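MsStt7d protein (Micromonas, PDB 4IX3) is a homolog of the state transition kinase Stt7 whose catalytic domain probably binds ATP and metal ions and phosphorylates proteins. Local coordinates at residues B[21-26]-B[47-52]; B[60-65]-B[201-206]; B[132-137]-B[146-151]; B[255-260]-B[302-307]. All coordinates share one frame; numbering follows the deposited sequence.

Interaction 1. Residues B[21-26]-B[47-52]; sequences IRVLPG and VVLKNA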
# COMPACT_ATOMS: atom_id res chain seq x y z
N ILE B 21 12.79 -22.13 -7.20
CA ILE B 21 12.80 -20.71 -6.82
C ILE B 21 13.13 -20.70 -5.33
O ILE B 21 12.43 -21.30 -4.50
CB ILE B 21 11.45 -20.01 -7.11
CG1 ILE B 21 11.25 -19.97 -8.65
CG2 ILE B 21 11.46 -18.58 -6.56
CD1 ILE B 21 9.83 -19.71 -9.09
N ARG B 22 14.11 -19.87 -5.00
CA ARG B 22 14.45 -19.53 -3.64
C ARG B 22 14.15 -18.05 -3.47
O ARG B 22 14.64 -17.21 -4.24
CB ARG B 22 15.92 -19.83 -3.32
CG ARG B 22 16.28 -19.52 -1.89
CD ARG B 22 17.64 -20.10 -1.54
NE ARG B 22 18.70 -19.46 -2.31
CZ ARG B 22 19.27 -18.31 -1.97
NH1 ARG B 22 18.83 -17.66 -0.90
NH2 ARG B 22 20.28 -17.82 -2.69
N VAL B 23 13.36 -17.73 -2.45
CA VAL B 23 12.98 -16.35 -2.16
C VAL B 23 13.86 -15.83 -1.03
O VAL B 23 14.12 -16.54 -0.05
CB VAL B 23 11.44 -16.17 -1.97
CG1 VAL B 23 10.87 -17.11 -0.92
CG2 VAL B 23 11.11 -14.72 -1.64
N LEU B 24 14.37 -14.62 -1.19
CA LEU B 24 15.18 -14.02 -0.14
C LEU B 24 14.30 -13.11 0.73
O LEU B 24 13.57 -12.28 0.22
CB LEU B 24 16.32 -13.19 -0.76
CG LEU B 24 17.53 -13.94 -1.30
CD1 LEU B 24 17.18 -14.97 -2.35
CD2 LEU B 24 18.55 -12.95 -1.85
N PRO B 25 14.32 -13.32 2.06
CA PRO B 25 13.58 -12.40 2.92
C PRO B 25 13.99 -10.93 2.76
O PRO B 25 15.14 -10.64 2.38
CB PRO B 25 13.92 -12.88 4.33
CG PRO B 25 14.41 -14.28 4.20
CD PRO B 25 14.80 -14.52 2.77
N GLY B 26 13.04 -10.02 2.96
CA GLY B 26 13.30 -8.58 2.87
C GLY B 26 12.61 -7.95 1.67
O GLY B 26 13.16 -7.96 0.58
N VAL B 47 16.36 -13.06 -9.82
CA VAL B 47 15.02 -12.70 -10.23
C VAL B 47 14.39 -11.78 -9.18
O VAL B 47 14.93 -11.64 -8.06
CB VAL B 47 14.11 -13.95 -10.45
CG1 VAL B 47 14.69 -14.74 -11.63
CG2 VAL B 47 13.98 -14.81 -9.21
N VAL B 48 13.25 -11.21 -9.55
CA VAL B 48 12.42 -10.44 -8.61
C VAL B 48 11.05 -11.11 -8.66
O VAL B 48 10.61 -11.57 -9.70
CB VAL B 48 12.39 -8.97 -9.05
CG1 VAL B 48 11.28 -8.21 -8.37
CG2 VAL B 48 13.72 -8.31 -8.73
N LEU B 49 10.39 -11.18 -7.50
CA LEU B 49 9.18 -11.97 -7.29
C LEU B 49 8.16 -11.08 -6.61
O LEU B 49 8.51 -10.36 -5.68
CB LEU B 49 9.50 -13.13 -6.32
CG LEU B 49 10.40 -14.22 -6.93
CD1 LEU B 49 11.15 -14.94 -5.82
CD2 LEU B 49 9.54 -15.11 -7.81
N LYS B 50 6.92 -11.13 -7.05
CA LYS B 50 5.87 -10.31 -6.41
C LYS B 50 4.67 -11.17 -6.08
O LYS B 50 4.22 -11.94 -6.93
CB LYS B 50 5.39 -9.19 -7.36
CG LYS B 50 4.39 -8.22 -6.69
CD LYS B 50 4.08 -7.02 -7.60
CE LYS B 50 3.14 -6.09 -6.89
NZ LYS B 50 2.82 -4.90 -7.78
N ASN B 51 4.10 -10.94 -4.88
CA ASN B 51 2.80 -11.53 -4.57
C ASN B 51 1.85 -10.42 -4.09
O ASN B 51 2.26 -9.24 -3.99
CB ASN B 51 2.89 -12.69 -3.57
CG ASN B 51 3.21 -12.22 -2.15
OD1 ASN B 51 3.64 -11.07 -1.92
ND2 ASN B 51 3.02 -13.14 -1.18
N ALA B 52 0.58 -10.75 -3.87
CA ALA B 52 -0.41 -9.78 -3.38
C ALA B 52 -0.24 -9.61 -1.87
O ALA B 52 0.14 -10.54 -1.15
CB ALA B 52 -1.82 -10.27 -3.71

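Interaction 2. Residues B[60-65]-B[201-206]; sequences EELLEC and TLNYYP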
# COMPACT_ATOMS: atom_id res chain seq x y z
N GLU B 60 -5.66 -9.36 -5.09
CA GLU B 60 -5.49 -10.43 -6.07
C GLU B 60 -5.94 -9.98 -7.44
O GLU B 60 -5.30 -10.29 -8.41
CB GLU B 60 -6.05 -11.82 -5.68
CG GLU B 60 -7.44 -12.17 -6.09
CD GLU B 60 -7.92 -13.40 -5.34
OE1 GLU B 60 -7.54 -14.51 -5.79
OE2 GLU B 60 -8.56 -13.28 -4.26
N GLU B 61 -7.01 -9.21 -7.53
CA GLU B 61 -7.48 -8.78 -8.85
C GLU B 61 -6.47 -7.79 -9.45
O GLU B 61 -6.19 -7.81 -10.66
CB GLU B 61 -8.89 -8.21 -8.76
CG GLU B 61 -9.95 -9.27 -8.45
CD GLU B 61 -9.98 -9.83 -7.00
OE1 GLU B 61 -9.49 -9.21 -6.02
OE2 GLU B 61 -10.59 -10.91 -6.81
N LEU B 62 -5.89 -6.94 -8.63
CA LEU B 62 -4.87 -5.99 -9.14
C LEU B 62 -3.61 -6.74 -9.59
O LEU B 62 -3.02 -6.39 -10.62
CB LEU B 62 -4.53 -4.96 -8.03
CG LEU B 62 -5.67 -3.97 -7.75
CD1 LEU B 62 -5.29 -3.23 -6.48
CD2 LEU B 62 -5.86 -3.01 -8.91
N LEU B 63 -3.19 -7.78 -8.86
CA LEU B 63 -2.03 -8.54 -9.30
C LEU B 63 -2.36 -9.28 -10.59
O LEU B 63 -1.48 -9.42 -11.47
CB LEU B 63 -1.58 -9.51 -8.21
CG LEU B 63 -0.24 -10.21 -8.45
CD1 LEU B 63 0.92 -9.22 -8.34
CD2 LEU B 63 -0.04 -11.34 -7.42
N GLU B 64 -3.58 -9.79 -10.74
CA GLU B 64 -3.98 -10.44 -11.99
C GLU B 64 -3.94 -9.47 -13.16
O GLU B 64 -3.52 -9.84 -14.26
CB GLU B 64 -5.36 -11.05 -11.85
CG GLU B 64 -5.31 -12.36 -11.08
CD GLU B 64 -6.69 -12.91 -10.75
OE1 GLU B 64 -7.67 -12.17 -10.80
OE2 GLU B 64 -6.71 -14.06 -10.26
N CYS B 65 -4.37 -8.23 -12.94
CA CYS B 65 -4.27 -7.24 -14.00
C CYS B 65 -2.80 -6.96 -14.33
O CYS B 65 -2.43 -6.86 -15.53
CB CYS B 65 -4.99 -5.97 -13.59
SG CYS B 65 -5.31 -4.91 -14.99
N THR B 201 -10.09 -3.68 -22.52
CA THR B 201 -9.31 -2.75 -21.69
C THR B 201 -9.09 -3.34 -20.29
O THR B 201 -9.89 -4.16 -19.80
CB THR B 201 -9.95 -1.35 -21.58
OG1 THR B 201 -11.16 -1.45 -20.81
CG2 THR B 201 -10.25 -0.75 -22.97
N LEU B 202 -8.01 -2.93 -19.63
CA LEU B 202 -7.61 -3.46 -18.31
C LEU B 202 -7.25 -2.29 -17.42
O LEU B 202 -6.54 -1.39 -17.86
CB LEU B 202 -6.42 -4.43 -18.40
CG LEU B 202 -6.58 -5.62 -19.35
CD1 LEU B 202 -5.22 -6.27 -19.50
CD2 LEU B 202 -7.62 -6.63 -18.87
N ASN B 203 -7.79 -2.24 -16.20
CA ASN B 203 -7.42 -1.24 -15.21
C ASN B 203 -7.61 0.22 -15.70
O ASN B 203 -6.80 1.12 -15.39
CB ASN B 203 -6.00 -1.53 -14.71
CG ASN B 203 -5.70 -0.90 -13.36
OD1 ASN B 203 -6.57 -0.82 -12.51
ND2 ASN B 203 -4.45 -0.48 -13.16
N TYR B 204 -8.67 0.42 -16.47
CA TYR B 204 -8.90 1.66 -17.21
C TYR B 204 -10.34 2.10 -16.95
O TYR B 204 -11.27 1.39 -17.31
CB TYR B 204 -8.71 1.34 -18.68
CG TYR B 204 -8.71 2.52 -19.63
CD1 TYR B 204 -8.00 3.69 -19.32
CD2 TYR B 204 -9.40 2.47 -20.82
CE1 TYR B 204 -7.94 4.74 -20.22
CE2 TYR B 204 -9.37 3.53 -21.74
CZ TYR B 204 -8.60 4.65 -21.45
OH TYR B 204 -8.49 5.71 -22.36
N TYR B 205 -10.52 3.23 -16.28
CA TYR B 205 -11.83 3.62 -15.73
C TYR B 205 -11.85 5.14 -15.59
O TYR B 205 -10.76 5.72 -15.51
CB TYR B 205 -12.08 2.91 -14.38
CG TYR B 205 -10.88 2.97 -13.44
CD1 TYR B 205 -10.63 4.10 -12.67
CD2 TYR B 205 -9.96 1.91 -13.37
CE1 TYR B 205 -9.54 4.16 -11.83
CE2 TYR B 205 -8.84 1.98 -12.55
CZ TYR B 205 -8.64 3.11 -11.78
OH TYR B 205 -7.53 3.22 -10.94
N PRO B 206 -13.04 5.78 -15.60
CA PRO B 206 -13.05 7.23 -15.42
C PRO B 206 -12.76 7.54 -13.96
O PRO B 206 -13.13 6.77 -13.06
CB PRO B 206 -14.48 7.66 -15.76
CG PRO B 206 -15.14 6.47 -16.36
CD PRO B 206 -14.39 5.25 -15.90

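Interaction 3. Residues B[132-137]-B[146-151]; sequences TAMACA and KKAMRE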
# COMPACT_ATOMS: atom_id res chain seq x y z
N THR B 132 27.95 6.14 -15.08
CA THR B 132 28.67 4.87 -15.19
C THR B 132 27.69 3.71 -15.38
O THR B 132 27.88 2.85 -16.28
CB THR B 132 29.50 4.67 -13.93
OG1 THR B 132 30.54 5.67 -13.93
CG2 THR B 132 30.11 3.30 -13.96
N ALA B 133 26.64 3.69 -14.57
CA ALA B 133 25.64 2.58 -14.66
C ALA B 133 24.91 2.61 -16.02
O ALA B 133 24.57 1.56 -16.57
CB ALA B 133 24.65 2.67 -13.51
N MET B 134 24.69 3.82 -16.58
CA MET B 134 24.04 3.96 -17.87
C MET B 134 25.02 3.80 -19.07
O MET B 134 24.58 3.87 -20.22
CB MET B 134 23.49 5.37 -17.97
CG MET B 134 22.28 5.67 -17.08
SD MET B 134 21.77 7.39 -17.07
CE MET B 134 21.58 7.71 -18.84
N ALA B 135 26.30 3.58 -18.80
CA ALA B 135 27.33 3.56 -19.87
C ALA B 135 27.23 4.84 -20.71
O ALA B 135 27.25 4.82 -21.96
CB ALA B 135 27.24 2.28 -20.70
N CYS B 136 27.06 5.96 -20.00
CA CYS B 136 26.88 7.25 -20.67
C CYS B 136 28.18 7.98 -20.76
O CYS B 136 28.69 8.43 -19.73
CB CYS B 136 25.85 8.05 -19.86
SG CYS B 136 25.27 9.57 -20.69
N ALA B 137 28.72 8.14 -21.98
CA ALA B 137 30.05 8.70 -22.13
C ALA B 137 30.12 10.14 -21.64
O ALA B 137 31.17 10.58 -21.14
CB ALA B 137 30.45 8.65 -23.60
N LYS B 146 20.02 13.53 -21.70
CA LYS B 146 19.79 13.19 -23.10
C LYS B 146 19.66 11.68 -23.33
O LYS B 146 18.71 11.21 -23.98
CB LYS B 146 20.96 13.75 -23.91
CG LYS B 146 20.91 15.24 -24.10
CD LYS B 146 22.03 15.77 -24.99
CE LYS B 146 22.20 14.81 -26.16
NZ LYS B 146 22.38 15.33 -27.56
N LYS B 147 20.59 10.93 -22.74
CA LYS B 147 20.58 9.50 -22.96
C LYS B 147 19.36 8.84 -22.31
O LYS B 147 18.65 8.02 -22.90
CB LYS B 147 21.87 8.86 -22.50
CG LYS B 147 21.96 7.35 -22.80
CD LYS B 147 23.29 6.76 -22.32
CE LYS B 147 23.65 5.40 -22.91
NZ LYS B 147 22.70 4.36 -22.43
N ALA B 148 19.12 9.18 -21.04
CA ALA B 148 18.01 8.58 -20.29
C ALA B 148 16.68 8.95 -20.91
O ALA B 148 15.78 8.11 -21.01
CB ALA B 148 18.03 9.03 -18.84
N MET B 149 16.48 10.23 -21.26
CA MET B 149 15.22 10.65 -21.80
C MET B 149 14.95 10.03 -23.16
O MET B 149 13.80 9.73 -23.48
CB MET B 149 15.05 12.18 -21.78
CG MET B 149 14.92 12.80 -20.40
SD MET B 149 13.56 12.15 -19.39
CE MET B 149 12.19 12.68 -20.41
N ARG B 150 15.99 9.88 -23.98
CA ARG B 150 15.75 9.27 -25.28
C ARG B 150 15.26 7.83 -25.06
O ARG B 150 14.32 7.39 -25.75
CB ARG B 150 17.06 9.28 -26.09
CG ARG B 150 16.91 8.78 -27.52
CD ARG B 150 18.23 8.72 -28.27
NE ARG B 150 18.79 10.05 -28.52
CZ ARG B 150 19.85 10.56 -27.90
NH1 ARG B 150 20.47 9.84 -26.97
NH2 ARG B 150 20.31 11.76 -28.27
N GLU B 151 15.90 7.13 -24.11
CA GLU B 151 15.48 5.73 -23.84
C GLU B 151 14.08 5.66 -23.21
O GLU B 151 13.23 4.86 -23.62
CB GLU B 151 16.52 5.08 -22.94
CG GLU B 151 17.83 4.90 -23.70
CD GLU B 151 19.01 4.56 -22.82
OE1 GLU B 151 20.14 4.45 -23.39
OE2 GLU B 151 18.88 4.43 -21.56

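Interaction 4. Residues B[255-260]-B[302-307]; sequences CVMLQL and AALDAN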
# COMPACT_ATOMS: atom_id res chain seq x y z
N CYS B 255 8.82 15.22 -15.24
CA CYS B 255 9.39 15.20 -13.91
C CYS B 255 10.70 14.47 -13.84
O CYS B 255 11.63 14.93 -13.18
CB CYS B 255 8.40 14.58 -12.91
SG CYS B 255 6.87 15.53 -12.63
N VAL B 256 10.78 13.29 -14.49
CA VAL B 256 12.05 12.57 -14.52
C VAL B 256 13.12 13.49 -15.15
O VAL B 256 14.23 13.54 -14.64
CB VAL B 256 11.91 11.29 -15.39
CG1 VAL B 256 13.26 10.61 -15.64
CG2 VAL B 256 10.96 10.30 -14.69
N MET B 257 12.79 14.13 -16.27
CA MET B 257 13.75 14.99 -16.92
C MET B 257 14.26 16.12 -16.02
O MET B 257 15.48 16.38 -15.97
CB MET B 257 13.13 15.61 -18.15
CG MET B 257 14.11 16.54 -18.88
SD MET B 257 13.62 16.80 -20.57
CE MET B 257 14.84 18.05 -21.05
N LEU B 258 13.34 16.78 -15.28
CA LEU B 258 13.77 17.82 -14.34
C LEU B 258 14.79 17.27 -13.36
O LEU B 258 15.77 17.93 -13.02
CB LEU B 258 12.58 18.37 -13.58
CG LEU B 258 11.63 19.25 -14.41
CD1 LEU B 258 10.27 19.42 -13.78
CD2 LEU B 258 12.25 20.64 -14.68
N GLN B 259 14.51 16.09 -12.78
CA GLN B 259 15.42 15.56 -11.79
C GLN B 259 16.76 15.14 -12.37
O GLN B 259 17.78 15.31 -11.73
CB GLN B 259 14.73 14.41 -11.06
CG GLN B 259 13.46 14.86 -10.35
CD GLN B 259 13.03 13.94 -9.23
OE1 GLN B 259 13.03 14.31 -8.03
NE2 GLN B 259 12.55 12.80 -9.63
N LEU B 260 16.74 14.51 -13.55
CA LEU B 260 18.02 14.15 -14.16
C LEU B 260 18.83 15.42 -14.49
O LEU B 260 20.04 15.40 -14.34
CB LEU B 260 17.78 13.33 -15.43
CG LEU B 260 17.10 11.98 -15.14
CD1 LEU B 260 16.88 11.33 -16.48
CD2 LEU B 260 18.01 11.17 -14.22
N ALA B 302 22.08 24.56 -15.92
CA ALA B 302 22.84 24.53 -17.20
C ALA B 302 22.29 23.52 -18.20
O ALA B 302 22.26 23.79 -19.42
CB ALA B 302 24.31 24.24 -16.97
N ALA B 303 21.92 22.30 -17.76
CA ALA B 303 21.45 21.31 -18.72
C ALA B 303 20.20 21.74 -19.49
O ALA B 303 20.02 21.36 -20.66
CB ALA B 303 21.28 19.93 -18.06
N LEU B 304 19.30 22.44 -18.82
CA LEU B 304 18.08 22.93 -19.43
C LEU B 304 18.38 24.19 -20.26
O LEU B 304 17.71 24.41 -21.29
CB LEU B 304 17.00 23.22 -18.38
CG LEU B 304 16.65 21.98 -17.53
CD1 LEU B 304 15.58 22.39 -16.52
CD2 LEU B 304 16.13 20.89 -18.47
N ASP B 305 19.33 25.01 -19.78
CA ASP B 305 19.74 26.23 -20.50
C ASP B 305 20.46 25.91 -21.82
O ASP B 305 20.45 26.74 -22.74
CB ASP B 305 20.75 27.00 -19.66
CG ASP B 305 20.10 27.65 -18.44
OD1 ASP B 305 18.89 27.92 -18.45
OD2 ASP B 305 20.85 27.94 -17.47
N ALA B 306 21.15 24.77 -21.93
CA ALA B 306 22.09 24.55 -23.03
C ALA B 306 21.36 24.65 -24.36
O ALA B 306 20.19 24.27 -24.53
CB ALA B 306 22.71 23.16 -22.89
N ASN B 307 22.11 25.10 -25.36
CA ASN B 307 21.65 25.06 -26.75
C ASN B 307 20.33 25.79 -26.95
O ASN B 307 19.35 25.24 -27.46
CB ASN B 307 21.58 23.62 -27.26
CG ASN B 307 22.91 22.90 -27.13
OD1 ASN B 307 23.96 23.37 -27.60
ND2 ASN B 307 22.91 21.80 -26.38

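Interaction 1. Residues B[21-26]-B[47-52]
In the curled antiparallel sheet of the kinase N-lobe, L49 of strand 45-52 reaches across to I21 and V23 of strand 21-23; these two strands are not hydrogen-bonded to each other. Strand 34-41 pairs with both, so the contact is made by side chains, with the axes of the two short segments 8.8 Å apart at closest approach and at 73° to one another. One methyl does most of the work. CD1 of L49 lies 3.7 Å from CG2 of I21, and the same CD1 sits 4.1 Å from CB of V23, wedged against both residues. The other branch of L49, CD2, is farther off, 4.2 Å from CG2 of I21. CG2 of I21 can meet the leucine because it stands anti to the backbone N, while CG1 turns to the other side (chi1 -66°). Strand 21-23 is the first of the lobe and leads toward the glycine-rich loop over the nucleotide site; strand 45-52 carries K50, the lysine predicted to bind ATP. K50 follows L49 directly and points to the other face of the sheet, where its NZ forms a salt bridge with E66; it contacts ADP in another structure of this protein. On the L49 face, W108 packs on the leucine, and I88 and L103 touch I21.

Interaction 2. Residues B[60-65]-B[201-206]
L202 is the first residue of the loop to touch helix 59-76, its CB set 3.6 Å from SG of C65. Beyond CB the leucine runs on along the same helix and touches D68 and V69, while its backbone is hydrogen-bonded to L194. N203 follows with a positive phi of 57°, and the turn it makes brings its own CB to 3.5 Å from SG of C65. That sulfur is therefore lodged against two successive CB atoms, sent there by a chi1 of -163° that places it anti to the backbone N. A second conformer of C65 was also deposited, so this lodging describes one of two positions. In kinase terms the helix is αC and the loop belongs to the activation segment, downstream of the DLG aspartate D188. The amide of N203 has its own partner: ND2 gives a hydrogen bond to the backbone O of A192, earlier in the same segment, which fixes how the amide is turned. OD1 of N203 then lies 4.3 Å from CD2 of L62, a loose approach, and in the plane of the Y205 ring, at its edge. Y205 itself packs on R167, next to the magnesium ligand D168, and on R230.

Interaction 3. Residues B[132-137]-B[146-151]
The polar part of this contact converges on K147, whose NZ donates a hydrogen bond of 2.9 Å to the backbone O of M134. The bond lies in the carbonyl plane and is fairly straight at the oxygen, with a C=O...N angle of 160°. The same NZ forms a salt bridge, 2.7 Å, with OE1 of E151 one turn further along helix 141-161, meeting its syn lone pair; the other oxygen, OE2, accepts the backbone N of L184. Both helices belong to the kinase C-lobe, helix 141-161 being αE. M134 lies at the C-terminal end of helix 127-133, just before A135, whose positive phi makes a Schellman motif. The apolar part runs alongside the lysine stem. CE of M134, with the chain bent at chi3 (53°), comes 3.8 Å from CB of K147 and 3.6 Å from the backbone N of A148. Beside it, CB of C136 sits 3.8 Å from CD of K147. The stem stays extended to CE and then turns at chi4 (-67°), which swings the ammonium toward the carbonyl. A methionine in place of K147 would probably leave the M134 carbonyl and the E151 carboxylate without their shared donor. At a helix C-terminus, where the carbonyls carry partial negative charge, an ammonium held by a carboxylate is likely to be well placed electrostatically, joining the end of one helix to the side of the next.

Interaction 4. Residues B[255-260]-B[302-307]
L304 reaches from helix 302-318 to M257 and L258 of helix 246-261, and its side chain can be followed outward. CB leaves the helix toward the other segment but has no close partner there; the backbones are still well separated, with 8.4 Å between CA of L304 and CA of L258. CG, placed anti to the carbonyl carbon (chi1 -58°), forks, and each methyl finds a different neighbour. CD1 of L304 lies 4.2 Å from CD2 of L258, the two leucines crossing at about a right angle. CD2 of L304 lies 4.0 Å from CE of M257, and those two side chains slide past one another in opposite directions. The methionine gets this far because its CG is anti to the backbone N (chi1 -180°) and the rest of the chain is extended, so that only the terminal methyl meets the leucine. L258 arrives differently: its CB points away from the partner helix, and just the far branch swings back. Helix 246-261 is the αF helix of the protein kinase fold, the hydrophobic column running through the middle of the C-lobe, and here a later helix of that lobe is laid on it. C315, further along that later helix, packs on both M257 and L258, while T145 and M149 of helix 141-161 also touch M257. On the helix 302-318 side, W312 touches L304 and donates through NE1 a hydrogen bond to OD1 of D305, the next residue.

How the interactions relate
Interactions 1 and 4 are both buried and purely apolar, one between strands of the N-lobe sheet and the other in the C-lobe around helix 246-261, their centres about 36 Å apart. Interaction 2 is a surface contact between the lobes, resting on a cysteine sulfur against two CB atoms with no polar bond across; it adjoins interaction 1, since strand 45-52 runs on to helix 59-76 and L63 packs on K50 and A52. Interaction 3 is partly buried, and a lysine gives it the only hydrogen bond crossing any of the four contacts. It adjoins interaction 4, A148 packing on L260 and M149 on M257, so helices 141-161 and 246-261 pack on each other between the two contacts.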